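Long-range contacts in FMN reductase [NAD(P)H] (Bacillus subtilis, PDB 1ZCH), which catalyses NAD(P)H-dependent FMN reduction as a flavin-containing homodimer and also reduces nitroaromatic compounds, quinones, chromates and azo dyes: residues E55-I60 with P68-A73; E62-Q67 with V133-V138; A199-M204 with T217-Q222. One frame throughout, in Å; residues are numbered along the deposited sequence.

Contact 1 of 3, residues E55-I60 with P68-A73; sequences ERKKKI and PWIDQA. With FMN (flavin mononucleotide), chain D.
Lys-57 reaches across to Ile-70 and Ala-73 between two antiparallel helical segments, 55-60 and 68-72, whose axes run 172° apart in direction and approach to 8.5 Å. The contact is a worked example of a buried ammonium group received by the carboxyl end of a short helix.

The polar part belongs to Lys-57. Its CG stands anti to the backbone N, and the chain then bends at chi3 (59°) and chi4 (61°), which curls NZ over the last turn of the neighbouring helix. There NZ donates to Ala-73 O at 2.7 Å, almost in line with the carbonyl bond, and to Ile-70 O at 3.2 Å, at a lone pair within the plane of that carbonyl. A third bond runs from NZ at 2.8 Å to a water, which in turn donates to Asp-71 OD1 in the conformer described. Asp-71 O is also close to NZ, but the angle is poor for a bond, and this carbonyl accepts instead from Lys-54.

The apolar part joins Lys-57 to Ile-70. The aliphatic stem of Lys-57 crosses Ile-70, its CG lying 4.1 Å from Ile-70 CG2, while Phe-76 of strand 75-82 touches both side chains. On the far side of the second helix, Trp-69 CZ2 comes within 3.4 Å of FMN O2.

An alanine in place of Lys-57 would probably leave the carbonyls of Ile-70 and Ala-73 without this donor and open a gap beside Ile-70. Three bonds on one ammonium suggest a firmly oriented group, and its positive charge would be expected to be eased by the partial negative charge at the helix end and, more weakly and through the water, by the carboxylate of Asp-71.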
loop_
_atom_site.group_PDB
_atom_site.type_symbol
_atom_site.label_atom_id
_atom_site.label_comp_id
_atom_site.label_asym_id
_atom_site.label_seq_id
_atom_site.Cartn_x
_atom_site.Cartn_y
_atom_site.Cartn_z
ATOM N N GLU A 55 -20.792 18.124 -8.060
ATOM C CA GLU A 55 -19.964 19.327 -8.158
ATOM C C GLU A 55 -18.570 19.155 -7.561
ATOM O O GLU A 55 -17.569 19.525 -8.178
ATOM C CB GLU A 55 -20.662 20.506 -7.474
ATOM C CG GLU A 55 -22.042 20.829 -8.024
ATOM C CD GLU A 55 -22.013 21.337 -9.455
ATOM O OE1 GLU A 55 -21.529 20.606 -10.346
ATOM O OE2 GLU A 55 -22.483 22.472 -9.689
ATOM N N ARG A 56 -18.513 18.603 -6.353
ATOM C CA ARG A 56 -17.244 18.387 -5.670
ATOM C C ARG A 56 -16.374 17.393 -6.439
ATOM O O ARG A 56 -15.168 17.592 -6.588
ATOM C CB ARG A 56 -17.503 17.882 -4.242
ATOM C CG ARG A 56 -16.245 17.606 -3.424
ATOM C CD ARG A 56 -16.574 17.237 -1.975
ATOM N NE ARG A 56 -17.120 18.372 -1.229
ATOM C CZ ARG A 56 -18.402 18.522 -0.909
ATOM N NH1 ARG A 56 -19.296 17.603 -1.260
ATOM N NH2 ARG A 56 -18.794 19.602 -0.246
ATOM N N LYS A 57 -16.997 16.330 -6.935
ATOM C CA LYS A 57 -16.284 15.301 -7.685
ATOM C C LYS A 57 -15.728 15.879 -8.990
ATOM O O LYS A 57 -14.632 15.520 -9.430
ATOM C CB LYS A 57 -17.230 14.122 -7.963
ATOM C CG LYS A 57 -16.563 12.887 -8.568
ATOM C CD LYS A 57 -17.370 11.610 -8.321
ATOM C CE LYS A 57 -18.787 11.684 -8.892
ATOM N NZ LYS A 57 -18.790 11.881 -10.373
ATOM N N LYS A 58 -16.483 16.788 -9.601
ATOM C CA LYS A 58 -16.048 17.421 -10.841
ATOM C C LYS A 58 -14.797 18.256 -10.565
ATOM O O LYS A 58 -13.849 18.250 -11.350
ATOM C CB LYS A 58 -17.168 18.308 -11.402
ATOM C CG LYS A 58 -16.847 18.981 -12.727
ATOM C CD LYS A 58 -18.029 19.824 -13.211
ATOM C CE LYS A 58 -17.725 20.523 -14.533
ATOM N NZ LYS A 58 -18.847 21.408 -14.977
ATOM N N LYS A 59 -14.792 18.962 -9.438
ATOM C CA LYS A 59 -13.644 19.785 -9.074
ATOM C C LYS A 59 -12.421 18.898 -8.858
ATOM O O LYS A 59 -11.312 19.246 -9.256
ATOM C CB LYS A 59 -13.937 20.569 -7.793
ATOM C CG LYS A 59 -15.101 21.541 -7.897
ATOM C CD LYS A 59 -15.350 22.231 -6.564
ATOM C CE LYS A 59 -16.515 23.198 -6.651
ATOM N NZ LYS A 59 -16.268 24.263 -7.659
ATOM N N ILE A 60 -12.627 17.754 -8.213
ATOM C CA ILE A 60 -11.534 16.821 -7.963
ATOM C C ILE A 60 -10.943 16.367 -9.293
ATOM O O ILE A 60 -9.723 16.304 -9.457
ATOM C CB ILE A 60 -12.025 15.581 -7.176
ATOM C CG1 ILE A 60 -12.418 15.993 -5.755
ATOM C CG2 ILE A 60 -10.936 14.516 -7.148
ATOM C CD1 ILE A 60 -12.949 14.851 -4.895
ATOM N N PRO A 68 -11.807 12.310 -17.277
ATOM C CA PRO A 68 -13.240 12.071 -17.481
ATOM C C PRO A 68 -13.914 10.947 -16.698
ATOM O O PRO A 68 -15.091 11.064 -16.345
ATOM C CB PRO A 68 -13.347 11.883 -18.995
ATOM C CG PRO A 68 -12.015 11.324 -19.361
ATOM C CD PRO A 68 -11.078 12.178 -18.552
ATOM N N TRP A 69 -13.193 9.863 -16.426
ATOM C CA TRP A 69 -13.786 8.756 -15.688
ATOM C C TRP A 69 -14.120 9.118 -14.242
ATOM O O TRP A 69 -14.992 8.502 -13.633
ATOM C CB TRP A 69 -12.879 7.518 -15.753
ATOM C CG TRP A 69 -11.410 7.811 -15.744
ATOM C CD1 TRP A 69 -10.589 7.889 -14.654
ATOM C CD2 TRP A 69 -10.583 8.052 -16.889
ATOM N NE1 TRP A 69 -9.298 8.159 -15.051
ATOM C CE2 TRP A 69 -9.267 8.265 -16.417
ATOM C CE3 TRP A 69 -10.825 8.108 -18.270
ATOM C CZ2 TRP A 69 -8.195 8.527 -17.278
ATOM C CZ3 TRP A 69 -9.759 8.368 -19.125
ATOM C CH2 TRP A 69 -8.461 8.576 -18.624
ATOM N N ILE A 70 -13.437 10.121 -13.697
ATOM C CA ILE A 70 -13.701 10.567 -12.332
ATOM C C ILE A 70 -15.072 11.249 -12.315
ATOM O O ILE A 70 -15.894 11.001 -11.429
ATOM C CB ILE A 70 -12.628 11.575 -11.847
ATOM C CG1 ILE A 70 -11.274 10.872 -11.725
ATOM C CG2 ILE A 70 -13.038 12.182 -10.504
ATOM C CD1 ILE A 70 -10.131 11.790 -11.322
ATOM N N ASP A 71 -15.310 12.101 -13.309
ATOM C CA ASP A 71 -16.576 12.821 -13.435
ATOM C C ASP A 71 -17.707 11.844 -13.756
ATOM O O ASP A 71 -18.820 11.951 -13.232
ATOM C CB ASP A 71 -16.473 13.876 -14.535
ATOM C CG ASP A 71 -17.735 14.699 -14.666
ATOM O OD1 ASP A 71 -18.067 15.440 -13.715
ATOM O OD2 ASP A 71 -18.398 14.601 -15.719
ATOM N N GLN A 72 -17.407 10.897 -14.636
ATOM C CA GLN A 72 -18.369 9.902 -15.089
ATOM C C GLN A 72 -18.837 8.906 -14.027
ATOM O O GLN A 72 -20.034 8.626 -13.921
ATOM C CB GLN A 72 -17.773 9.152 -16.285
ATOM C CG GLN A 72 -18.719 8.203 -16.995
ATOM C CD GLN A 72 -18.059 7.527 -18.184
ATOM O OE1 GLN A 72 -17.085 6.786 -18.030
ATOM N NE2 GLN A 72 -18.581 7.785 -19.380
ATOM N N ALA A 73 -17.908 8.363 -13.244
ATOM C CA ALA A 73 -18.265 7.391 -12.210
ATOM C C ALA A 73 -19.002 8.067 -11.060
ATOM O O ALA A 73 -18.731 9.221 -10.738
ATOM C CB ALA A 73 -17.016 6.690 -11.686
HETATM N N1 FMN D . -4.829 5.469 -13.998
HETATM C C2 FMN D . -5.321 6.619 -14.496
HETATM O O2 FMN D . -6.000 6.649 -15.488
HETATM N N3 FMN D . -5.067 7.886 -13.865
HETATM C C4 FMN D . -4.303 7.987 -12.696
HETATM O O4 FMN D . -4.111 9.082 -12.199
HETATM C C4A FMN D . -3.774 6.739 -12.134
HETATM N N5 FMN D . -3.008 6.768 -10.996
HETATM C C5A FMN D . -2.681 5.564 -10.398
HETATM C C6 FMN D . -2.054 5.614 -9.108
HETATM C C7 FMN D . -1.737 4.453 -8.408
HETATM C C7M FMN D . -1.135 4.557 -7.022
HETATM C C8 FMN D . -2.009 3.133 -9.009
HETATM C C8M FMN D . -1.729 1.844 -8.278
HETATM C C9 FMN D . -2.596 3.058 -10.303
HETATM C C9A FMN D . -2.950 4.260 -11.003
HETATM N N10 FMN D . -3.651 4.280 -12.298
HETATM C C10 FMN D . -4.087 5.463 -12.840
HETATM C "C1'" FMN D . -3.927 2.981 -12.997
HETATM C "C2'" FMN D . -2.655 2.395 -13.699
HETATM O "O2'" FMN D . -2.450 3.109 -14.926
HETATM C "C3'" FMN D . -2.913 0.900 -13.947
HETATM O "O3'" FMN D . -3.065 0.251 -12.669
HETATM C "C4'" FMN D . -1.735 0.237 -14.701
HETATM O "O4'" FMN D . -1.584 0.787 -16.013
HETATM C "C5'" FMN D . -1.994 -1.262 -14.754
HETATM O "O5'" FMN D . -3.224 -1.554 -15.679
HETATM P P FMN D . -4.407 -2.297 -15.039
HETATM O O1P FMN D . -4.070 -3.700 -14.870
HETATM O O2P FMN D . -5.546 -2.182 -15.929
HETATM O O3P FMN D . -4.738 -1.721 -13.741
HETATM O O HOH W 1 -18.753 14.569 -11.051
#

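Contact 2 of 3, residues E62-Q67 with V133-V138; sequences ELAGGQ and VPIGAV. With FMN (flavin mononucleotide), chain D.
Ala-64 and Ala-137 bring the two backbones to a CA-CA distance of 4.8 Å, where the end of helix 54-63, closed by a Schellman motif with Gly-65 at C-prime, meets the turn that follows strand 131-135. Ala-64 CB rests at 4.0 Å from Ile-135 CG2 and equally near Ala-137 CB. A water donates to both Leu-63 O and Ala-137 O, joining the two backbones beside this apolar patch.

Gln-67 carries the rest. With CG anti to its own carbonyl carbon (chi1 -61°) and the chain extended beyond, its amide lies between Ala-64 and the flavin. NE2 donates to Ala-64 O at 3.0 Å in an almost straight bond (177°) and to FMN O4 at 3.2 Å, while OE1 accepts from FMN N3 at 2.7 Å. Both amide hydrogens are thus engaged, which settles which way round the amide sits. Ala-137 CB lies against NE2, and Ile-135 CD1 approaches OE1 to 3.5 Å.

From the strand side, Gly-136 N donates to FMN N5 at 2.7 Å. A beta carbon on this glycine would clash with FMN C6. The pairing of a glutamine that reads the pyrimidine edge with a backbone N-H on N5 marks the FMN site of this nitroreductase-family enzyme.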
loop_
_atom_site.group_PDB
_atom_site.type_symbol
_atom_site.label_atom_id
_atom_site.label_comp_id
_atom_site.label_asym_id
_atom_site.label_seq_id
_atom_site.Cartn_x
_atom_site.Cartn_y
_atom_site.Cartn_z
ATOM N N GLU A 62 -10.858 17.909 -12.102
ATOM C CA GLU A 62 -10.084 18.992 -12.699
ATOM C C GLU A 62 -8.716 19.116 -12.039
ATOM O O GLU A 62 -7.709 19.343 -12.710
ATOM C CB GLU A 62 -10.851 20.313 -12.575
ATOM C CG GLU A 62 -12.281 20.230 -13.096
ATOM C CD GLU A 62 -12.983 21.575 -13.127
ATOM O OE1 GLU A 62 -12.963 22.290 -12.100
ATOM O OE2 GLU A 62 -13.566 21.910 -14.184
ATOM N N LEU A 63 -8.682 18.963 -10.721
ATOM C CA LEU A 63 -7.434 19.051 -9.976
ATOM C C LEU A 63 -6.531 17.854 -10.287
ATOM O O LEU A 63 -5.311 17.928 -10.128
ATOM C CB LEU A 63 -7.725 19.107 -8.474
ATOM C CG LEU A 63 -8.448 20.361 -7.962
ATOM C CD1 LEU A 63 -8.772 20.211 -6.482
ATOM C CD2 LEU A 63 -7.570 21.580 -8.190
ATOM N N ALA A 64 -7.138 16.758 -10.736
ATOM C CA ALA A 64 -6.396 15.544 -11.066
ATOM C C ALA A 64 -5.965 15.492 -12.531
ATOM O O ALA A 64 -5.631 14.428 -13.051
ATOM C CB ALA A 64 -7.235 14.315 -10.728
ATOM N N GLY A 65 -5.973 16.641 -13.197
ATOM C CA GLY A 65 -5.565 16.681 -14.590
ATOM C C GLY A 65 -6.707 16.464 -15.563
ATOM O O GLY A 65 -6.483 16.186 -16.741
ATOM N N GLY A 66 -7.933 16.588 -15.070
ATOM C CA GLY A 66 -9.090 16.407 -15.925
ATOM C C GLY A 66 -9.206 15.014 -16.512
ATOM O O GLY A 66 -8.997 14.816 -17.708
ATOM N N GLN A 67 -9.529 14.044 -15.663
ATOM C CA GLN A 67 -9.695 12.662 -16.095
ATOM C C GLN A 67 -11.196 12.384 -16.085
ATOM O O GLN A 67 -11.805 12.228 -15.025
ATOM C CB GLN A 67 -8.941 11.727 -15.146
ATOM C CG GLN A 67 -7.442 12.012 -15.116
ATOM C CD GLN A 67 -6.652 10.983 -14.331
ATOM O OE1 GLN A 67 -6.791 9.782 -14.548
ATOM N NE2 GLN A 67 -5.805 11.453 -13.423
ATOM N N VAL A 133 -10.383 2.274 -10.782
ATOM C CA VAL A 133 -9.123 2.773 -11.325
ATOM C C VAL A 133 -8.558 3.756 -10.305
ATOM O O VAL A 133 -9.231 4.707 -9.902
ATOM C CB VAL A 133 -9.270 3.458 -12.714
ATOM C CG1 VAL A 133 -10.080 4.750 -12.615
ATOM C CG2 VAL A 133 -7.877 3.740 -13.282
ATOM N N PRO A 134 -7.328 3.507 -9.832
ATOM C CA PRO A 134 -6.750 4.430 -8.851
ATOM C C PRO A 134 -6.387 5.738 -9.545
ATOM O O PRO A 134 -6.255 5.772 -10.768
ATOM C CB PRO A 134 -5.508 3.688 -8.351
ATOM C CG PRO A 134 -5.816 2.235 -8.632
ATOM C CD PRO A 134 -6.486 2.308 -9.984
ATOM N N ILE A 135 -6.235 6.803 -8.765
ATOM C CA ILE A 135 -5.887 8.109 -9.315
ATOM C C ILE A 135 -4.739 8.724 -8.516
ATOM O O ILE A 135 -4.955 9.376 -7.497
ATOM C CB ILE A 135 -7.092 9.083 -9.279
ATOM C CG1 ILE A 135 -8.260 8.520 -10.103
ATOM C CG2 ILE A 135 -6.669 10.449 -9.811
ATOM C CD1 ILE A 135 -7.992 8.425 -11.599
ATOM N N GLY A 136 -3.514 8.512 -8.983
ATOM C CA GLY A 136 -2.364 9.062 -8.288
ATOM C C GLY A 136 -2.209 10.549 -8.537
ATOM O O GLY A 136 -1.480 11.234 -7.815
ATOM N N ALA A 137 -2.908 11.050 -9.552
ATOM C CA ALA A 137 -2.843 12.462 -9.916
ATOM C C ALA A 137 -3.370 13.407 -8.839
ATOM O O ALA A 137 -3.264 14.626 -8.980
ATOM C CB ALA A 137 -3.587 12.696 -11.226
ATOM N N VAL A 138 -3.947 12.861 -7.770
ATOM C CA VAL A 138 -4.436 13.713 -6.692
ATOM C C VAL A 138 -3.245 14.421 -6.050
ATOM O O VAL A 138 -3.406 15.432 -5.366
ATOM C CB VAL A 138 -5.188 12.910 -5.602
ATOM C CG1 VAL A 138 -6.458 12.312 -6.185
ATOM C CG2 VAL A 138 -4.286 11.816 -5.025
HETATM N N1 FMN D . -4.829 5.469 -13.998
HETATM C C2 FMN D . -5.321 6.619 -14.496
HETATM O O2 FMN D . -6.000 6.649 -15.488
HETATM N N3 FMN D . -5.067 7.886 -13.865
HETATM C C4 FMN D . -4.303 7.987 -12.696
HETATM O O4 FMN D . -4.111 9.082 -12.199
HETATM C C4A FMN D . -3.774 6.739 -12.134
HETATM N N5 FMN D . -3.008 6.768 -10.996
HETATM C C5A FMN D . -2.681 5.564 -10.398
HETATM C C6 FMN D . -2.054 5.614 -9.108
HETATM C C7 FMN D . -1.737 4.453 -8.408
HETATM C C7M FMN D . -1.135 4.557 -7.022
HETATM C C8 FMN D . -2.009 3.133 -9.009
HETATM C C8M FMN D . -1.729 1.844 -8.278
HETATM C C9 FMN D . -2.596 3.058 -10.303
HETATM C C9A FMN D . -2.950 4.260 -11.003
HETATM N N10 FMN D . -3.651 4.280 -12.298
HETATM C C10 FMN D . -4.087 5.463 -12.840
HETATM C "C1'" FMN D . -3.927 2.981 -12.997
HETATM C "C2'" FMN D . -2.655 2.395 -13.699
HETATM O "O2'" FMN D . -2.450 3.109 -14.926
HETATM C "C3'" FMN D . -2.913 0.900 -13.947
HETATM O "O3'" FMN D . -3.065 0.251 -12.669
HETATM C "C4'" FMN D . -1.735 0.237 -14.701
HETATM O "O4'" FMN D . -1.584 0.787 -16.013
HETATM C "C5'" FMN D . -1.994 -1.262 -14.754
HETATM O "O5'" FMN D . -3.224 -1.554 -15.679
HETATM P P FMN D . -4.407 -2.297 -15.039
HETATM O O1P FMN D . -4.070 -3.700 -14.870
HETATM O O2P FMN D . -5.546 -2.182 -15.929
HETATM O O3P FMN D . -4.738 -1.721 -13.741
HETATM O O HOH W 2 -4.890 17.298 -6.860
HETATM O O HOH W 3 -2.900 16.788 -11.060
#

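Contact 3 of 3, residues A199-M204 with T217-Q222; sequences AYDEQM and TRNWSQ
Ser-221 OG donates to Asp-201 OD2 at 2.6 Å, meeting it on the syn side but tilted out of the carboxylate plane, the shorter of two bonds by which one carboxylate holds the start of helix 220-228. That helix opens with a capping box: Asn-219, at the N-cap, accepts through OD1 from Gln-222 N, and Gln-222 OE1 accepts in return from Asn-219 N. Asp-201, projecting from helix 190-212, adds a second acceptor to the same helix end, since its OD1 takes Ser-221 N on the syn lone pair at 2.8 Å in a nearly straight bond. Such a charge beside the first-turn N-H groups is likely to be stabilised by them.

The cap amide and the carboxylate also lie on one another. Asn-219 CG sits between its backbone N and carbonyl carbon (chi1 59°), which serves the capping bond and lays the amide over the carboxylate with the planes 15° apart. Asn-219 CG is 3.3 Å from Asp-201 OD1.

One turn apart on the same face of helix 190-212, Tyr-200 and Met-204 pack against the start of helix 220-228. Met-204 CG lies 3.7 Å from Trp-220 N. The Tyr-200 hydroxyl bonds to Pro-174 O and to Gln-44 of the second subunit, whose Asn-42 O receives Trp-220 NE1 and whose His-94 is bonded to Ser-221 OG. The joint between the two helices is therefore part of the dimer interface. The two aromatic rings are inclined at 57°; Tyr-200 CE2 sits over one face of the indole, offset toward its rim and 3.3 Å from Trp-220 CG.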
loop_
_atom_site.group_PDB
_atom_site.type_symbol
_atom_site.label_atom_id
_atom_site.label_comp_id
_atom_site.label_asym_id
_atom_site.label_seq_id
_atom_site.Cartn_x
_atom_site.Cartn_y
_atom_site.Cartn_z
ATOM N N ALA A 199 12.473 -8.755 -22.907
ATOM C CA ALA A 199 11.492 -9.720 -23.401
ATOM C C ALA A 199 10.099 -9.143 -23.163
ATOM O O ALA A 199 9.211 -9.251 -24.010
ATOM C CB ALA A 199 11.644 -11.050 -22.673
ATOM N N TYR A 200 9.918 -8.524 -22.001
ATOM C CA TYR A 200 8.641 -7.914 -21.645
ATOM C C TYR A 200 8.296 -6.818 -22.648
ATOM O O TYR A 200 7.139 -6.678 -23.053
ATOM C CB TYR A 200 8.725 -7.332 -20.228
ATOM C CG TYR A 200 7.449 -6.689 -19.716
ATOM C CD1 TYR A 200 6.214 -7.334 -19.832
ATOM C CD2 TYR A 200 7.486 -5.459 -19.066
ATOM C CE1 TYR A 200 5.049 -6.765 -19.306
ATOM C CE2 TYR A 200 6.331 -4.883 -18.531
ATOM C CZ TYR A 200 5.117 -5.540 -18.653
ATOM O OH TYR A 200 3.980 -4.976 -18.110
ATOM N N ASP A 201 9.301 -6.046 -23.057
ATOM C CA ASP A 201 9.080 -4.966 -24.022
ATOM C C ASP A 201 8.467 -5.480 -25.323
ATOM O O ASP A 201 7.525 -4.884 -25.851
ATOM C CB ASP A 201 10.389 -4.226 -24.340
ATOM C CG ASP A 201 10.663 -3.072 -23.384
ATOM O OD1 ASP A 201 9.702 -2.565 -22.764
ATOM O OD2 ASP A 201 11.837 -2.654 -23.265
ATOM N N GLU A 202 8.997 -6.583 -25.839
ATOM C CA GLU A 202 8.474 -7.144 -27.081
ATOM C C GLU A 202 7.029 -7.563 -26.877
ATOM O O GLU A 202 6.175 -7.334 -27.733
ATOM C CB GLU A 202 9.301 -8.351 -27.523
ATOM C CG GLU A 202 10.797 -8.106 -27.515
ATOM C CD GLU A 202 11.527 -8.953 -28.534
ATOM O OE1 GLU A 202 11.162 -10.140 -28.694
ATOM O OE2 GLU A 202 12.471 -8.432 -29.169
ATOM N N GLN A 203 6.758 -8.175 -25.730
ATOM C CA GLN A 203 5.410 -8.616 -25.401
ATOM C C GLN A 203 4.455 -7.430 -25.339
ATOM O O GLN A 203 3.339 -7.491 -25.860
ATOM C CB GLN A 203 5.404 -9.321 -24.042
ATOM C CG GLN A 203 6.187 -10.617 -23.982
ATOM C CD GLN A 203 6.251 -11.178 -22.574
ATOM O OE1 GLN A 203 5.227 -11.320 -21.906
ATOM N NE2 GLN A 203 7.454 -11.503 -22.117
ATOM N N MET A 204 4.899 -6.354 -24.697
ATOM C CA MET A 204 4.079 -5.157 -24.542
ATOM C C MET A 204 3.780 -4.438 -25.855
ATOM O O MET A 204 2.652 -3.996 -26.079
ATOM C CB MET A 204 4.750 -4.187 -23.561
ATOM C CG MET A 204 3.905 -2.965 -23.200
ATOM S SD MET A 204 2.270 -3.384 -22.518
ATOM C CE MET A 204 2.710 -3.914 -20.849
ATOM N N THR A 217 2.116 1.575 -30.338
ATOM C CA THR A 217 2.997 0.414 -30.299
ATOM C C THR A 217 4.134 0.571 -29.291
ATOM O O THR A 217 5.064 -0.234 -29.266
ATOM C CB THR A 217 3.618 0.158 -31.680
ATOM O OG1 THR A 217 4.352 1.318 -32.093
ATOM C CG2 THR A 217 2.530 -0.149 -32.703
ATOM N N ARG A 218 4.059 1.612 -28.471
ATOM C CA ARG A 218 5.083 1.871 -27.464
ATOM C C ARG A 218 5.224 0.673 -26.519
ATOM O O ARG A 218 4.224 0.059 -26.142
ATOM C CB ARG A 218 4.705 3.124 -26.666
ATOM C CG ARG A 218 5.700 3.520 -25.595
ATOM C CD ARG A 218 5.246 4.758 -24.825
ATOM N NE ARG A 218 5.200 5.959 -25.658
ATOM C CZ ARG A 218 4.089 6.484 -26.169
ATOM N NH1 ARG A 218 2.913 5.916 -25.934
ATOM N NH2 ARG A 218 4.153 7.581 -26.912
ATOM N N ASN A 219 6.454 0.326 -26.148
ATOM C CA ASN A 219 6.639 -0.794 -25.229
ATOM C C ASN A 219 6.669 -0.287 -23.788
ATOM O O ASN A 219 6.335 0.871 -23.527
ATOM C CB ASN A 219 7.912 -1.592 -25.551
ATOM C CG ASN A 219 9.167 -0.754 -25.489
ATOM O OD1 ASN A 219 9.287 0.148 -24.664
ATOM N ND2 ASN A 219 10.130 -1.066 -26.355
ATOM N N TRP A 220 7.062 -1.147 -22.855
ATOM C CA TRP A 220 7.091 -0.771 -21.445
ATOM C C TRP A 220 8.207 0.208 -21.079
ATOM O O TRP A 220 7.939 1.285 -20.551
ATOM C CB TRP A 220 7.207 -2.026 -20.575
ATOM C CG TRP A 220 7.095 -1.762 -19.104
ATOM C CD1 TRP A 220 5.958 -1.452 -18.407
ATOM C CD2 TRP A 220 8.153 -1.819 -18.141
ATOM N NE1 TRP A 220 6.245 -1.320 -17.068
ATOM C CE2 TRP A 220 7.584 -1.541 -16.877
ATOM C CE3 TRP A 220 9.529 -2.080 -18.224
ATOM C CZ2 TRP A 220 8.344 -1.516 -15.701
ATOM C CZ3 TRP A 220 10.289 -2.054 -17.052
ATOM C CH2 TRP A 220 9.690 -1.775 -15.806
ATOM N N SER A 221 9.458 -0.155 -21.352
ATOM C CA SER A 221 10.564 0.734 -21.008
ATOM C C SER A 221 10.406 2.120 -21.643
ATOM O O SER A 221 10.774 3.129 -21.036
ATOM C CB SER A 221 11.908 0.111 -21.415
ATOM O OG SER A 221 11.993 -0.078 -22.815
ATOM N N GLN A 222 9.863 2.174 -22.859
ATOM C CA GLN A 222 9.660 3.459 -23.525
ATOM C C GLN A 222 8.634 4.276 -22.745
ATOM O O GLN A 222 8.784 5.487 -22.596
ATOM C CB GLN A 222 9.176 3.259 -24.967
ATOM C CG GLN A 222 10.230 2.646 -25.889
ATOM C CD GLN A 222 9.685 2.305 -27.266
ATOM O OE1 GLN A 222 8.521 1.932 -27.409
ATOM N NE2 GLN A 222 10.535 2.409 -28.284
#

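Contacts 1 and 2 form one neighbourhood, their centres about 9 Å apart. Both use helix 54-63, their segments alternate along the chain, and they touch where Ile-70 meets Ala-64 and Ile-135. Helices 54-63 and 68-72 are thereby joined to strand 131-135, outermost within this chain in its antiparallel sheet. Contact 3 follows later in the chain, between helices 190-212 and 220-228, with its centre about 32 Å from that of contact 1 and 25 Å from that of contact 2. Contact 2 lines the flavin and contact 1 backs it, reaching FMN through Trp-69, whereas the third joins two helices near the C-terminal end whose side chains also meet the second subunit.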